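Local coordinates for N-acetyltransferase (Trypanosoma brucei, PDB 3I3G), which probably acetylates D-glucosamine 6-phosphate with acetyl-CoA, an early step toward UDP-N-acetylglucosamine, as a GNA1-type member of the GNAT acetyltransferase family, at residues 89-94 with 129-134. Residues are numbered along the deposited sequence; the frame is centred on the assembly and turned at random.
Sequences FTRGGR and GCYKVI
The ring of Tyr131 carries the Arg91 side chain over one face and the CG of Lys132, displaced toward the rim, on the opposite one, while the carbonyl O of Arg94 lies at its edge. Arg91 CD sits 4.1 Å from the ring centroid of Tyr131, almost on the ring normal, a CH-pi contact. Beyond it the guanidinium, at 23° to the ring, passes over the CB end, with Arg91 NH2 3.5 Å from Tyr131 CD1. The Arg94 guanidinium uses a face too, but against the root of the tyrosine: Tyr131 CB stands 3.5 Å from Arg94 CZ, and here the two planes are 67° apart. The chain is bent at chi3, which brings the Arg94 guanidinium face onto Tyr131 CB and its edge to the Gly129 carbonyl. In its plane, NE of Arg94 gives a nearly straight hydrogen bond (169°) to Gly129 O at 3.2 Å; NH1 adds a weak, strongly bent one to Cys130 O. One arginine thus reaches two successive carbonyls, the first firmly and the second only weakly. At the far end of the ring, a water hydrogen-bonded to Thr90 OG1 bonds weakly to Tyr131 OH. Gly129, at positive phi, is the C-prime residue of the Schellman motif ending helix 113-127; the Arg94 bonds therefore fall on the turn leading from that helix into strand 132-137. The contact lies at the surface, where the loop between strands 76-86 and 96-104 meets this turn; Tyr131 also pairs through its backbone with Ala95, just before 132-137 runs parallel to 96-104 and, on its other side, antiparallel to a strand of the second subunit.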
loop_
_atom_site.group_PDB
_atom_site.type_symbol
_atom_site.label_atom_id
_atom_site.label_comp_id
_atom_site.label_asym_id
_atom_site.label_seq_id
_atom_site.Cartn_x
_atom_site.Cartn_y
_atom_site.Cartn_z
ATOM N N PHE A 89 -2.991 7.251 11.823
ATOM C CA PHE A 89 -3.132 8.049 13.033
ATOM C C PHE A 89 -4.161 9.147 12.807
ATOM O O PHE A 89 -4.828 9.596 13.741
ATOM C CB PHE A 89 -1.792 8.666 13.439
ATOM C CG PHE A 89 -0.763 7.659 13.853
ATOM C CD1 PHE A 89 0.332 7.396 13.049
ATOM C CD2 PHE A 89 -0.897 6.967 15.046
ATOM C CE1 PHE A 89 1.280 6.464 13.429
ATOM C CE2 PHE A 89 0.047 6.035 15.432
ATOM C CZ PHE A 89 1.136 5.784 14.622
ATOM N N THR A 90 -4.282 9.570 11.554
ATOM C CA THR A 90 -5.195 10.645 11.189
ATOM C C THR A 90 -6.642 10.162 11.118
ATOM O O THR A 90 -6.924 8.974 11.275
ATOM C CB THR A 90 -4.793 11.291 9.849
ATOM O OG1 THR A 90 -4.547 10.267 8.879
ATOM C CG2 THR A 90 -3.529 12.122 10.021
ATOM N N ARG A 91 -7.552 11.101 10.888
ATOM C CA ARG A 91 -8.983 10.816 10.860
ATOM C C ARG A 91 -9.418 9.832 11.945
ATOM O O ARG A 91 -10.149 8.878 11.677
ATOM C CB ARG A 91 -9.413 10.320 9.481
ATOM C CG ARG A 91 -10.917 10.309 9.290
ATOM C CD ARG A 91 -11.290 10.628 7.856
ATOM N NE ARG A 91 -12.726 10.505 7.629
ATOM C CZ ARG A 91 -13.328 10.830 6.490
ATOM N NH1 ARG A 91 -14.639 10.683 6.367
ATOM N NH2 ARG A 91 -12.617 11.303 5.477
ATOM N N GLY A 92 -8.967 10.075 13.170
ATOM C CA GLY A 92 -9.408 9.296 14.321
ATOM C C GLY A 92 -9.083 7.818 14.244
ATOM O O GLY A 92 -9.731 7.001 14.898
ATOM N N GLY A 93 -8.084 7.470 13.443
ATOM C CA GLY A 93 -7.605 6.095 13.377
ATOM C C GLY A 93 -8.307 5.215 12.360
ATOM O O GLY A 93 -8.101 4.003 12.335
ATOM N N ARG A 94 -9.141 5.815 11.516
ATOM C CA ARG A 94 -9.813 5.050 10.472
ATOM C C ARG A 94 -8.807 4.580 9.426
ATOM O O ARG A 94 -7.922 5.331 9.019
ATOM C CB ARG A 94 -10.936 5.866 9.832
ATOM C CG ARG A 94 -12.067 6.193 10.794
ATOM C CD ARG A 94 -13.269 6.764 10.068
ATOM N NE ARG A 94 -13.908 5.778 9.202
ATOM C CZ ARG A 94 -14.945 6.040 8.415
ATOM N NH1 ARG A 94 -15.467 5.085 7.656
ATOM N NH2 ARG A 94 -15.461 7.261 8.384
ATOM N N GLY A 129 -13.840 -0.657 8.927
ATOM C CA GLY A 129 -13.897 0.756 9.292
ATOM C C GLY A 129 -13.103 1.685 8.393
ATOM O O GLY A 129 -12.812 2.822 8.769
ATOM N N CYS A 130 -12.745 1.210 7.204
ATOM C CA CYS A 130 -12.028 2.044 6.246
ATOM C C CYS A 130 -12.904 3.208 5.795
ATOM O O CYS A 130 -14.107 3.044 5.591
ATOM C CB CYS A 130 -11.590 1.224 5.030
ATOM S SG CYS A 130 -10.297 0.002 5.356
ATOM N N TYR A 131 -12.304 4.383 5.641
ATOM C CA TYR A 131 -13.046 5.548 5.167
ATOM C C TYR A 131 -12.877 5.729 3.662
ATOM O O TYR A 131 -13.650 6.445 3.023
ATOM C CB TYR A 131 -12.627 6.816 5.918
ATOM C CG TYR A 131 -11.272 7.358 5.526
ATOM C CD1 TYR A 131 -11.147 8.306 4.519
ATOM C CD2 TYR A 131 -10.118 6.930 6.169
ATOM C CE1 TYR A 131 -9.913 8.809 4.159
ATOM C CE2 TYR A 131 -8.880 7.427 5.816
ATOM C CZ TYR A 131 -8.783 8.365 4.811
ATOM O OH TYR A 131 -7.549 8.859 4.459
ATOM N N LYS A 132 -11.867 5.073 3.100
ATOM C CA LYS A 132 -11.641 5.118 1.661
ATOM C C LYS A 132 -10.905 3.876 1.172
ATOM O O LYS A 132 -10.236 3.190 1.945
ATOM C CB LYS A 132 -10.849 6.371 1.274
ATOM C CG LYS A 132 -9.375 6.314 1.649
ATOM C CD LYS A 132 -8.611 7.513 1.106
ATOM C CE LYS A 132 -7.134 7.431 1.464
ATOM N NZ LYS A 132 -6.354 8.571 0.905
ATOM N N VAL A 133 -11.046 3.590 -0.118
ATOM C CA VAL A 133 -10.293 2.528 -0.765
ATOM C C VAL A 133 -9.525 3.130 -1.933
ATOM O O VAL A 133 -10.086 3.869 -2.739
ATOM C CB VAL A 133 -11.212 1.407 -1.289
ATOM C CG1 VAL A 133 -10.396 0.352 -2.020
ATOM C CG2 VAL A 133 -11.997 0.781 -0.146
ATOM N N ILE A 134 -8.236 2.822 -2.013
ATOM C CA ILE A 134 -7.403 3.360 -3.080
ATOM C C ILE A 134 -6.646 2.261 -3.810
ATOM O O ILE A 134 -6.391 1.191 -3.257
ATOM C CB ILE A 134 -6.397 4.398 -2.548
ATOM C CG1 ILE A 134 -5.522 3.784 -1.455
ATOM C CG2 ILE A 134 -7.127 5.628 -2.030
ATOM C CD1 ILE A 134 -4.438 4.710 -0.947
HETATM O O HOH W 1 -6.669 9.392 7.327
#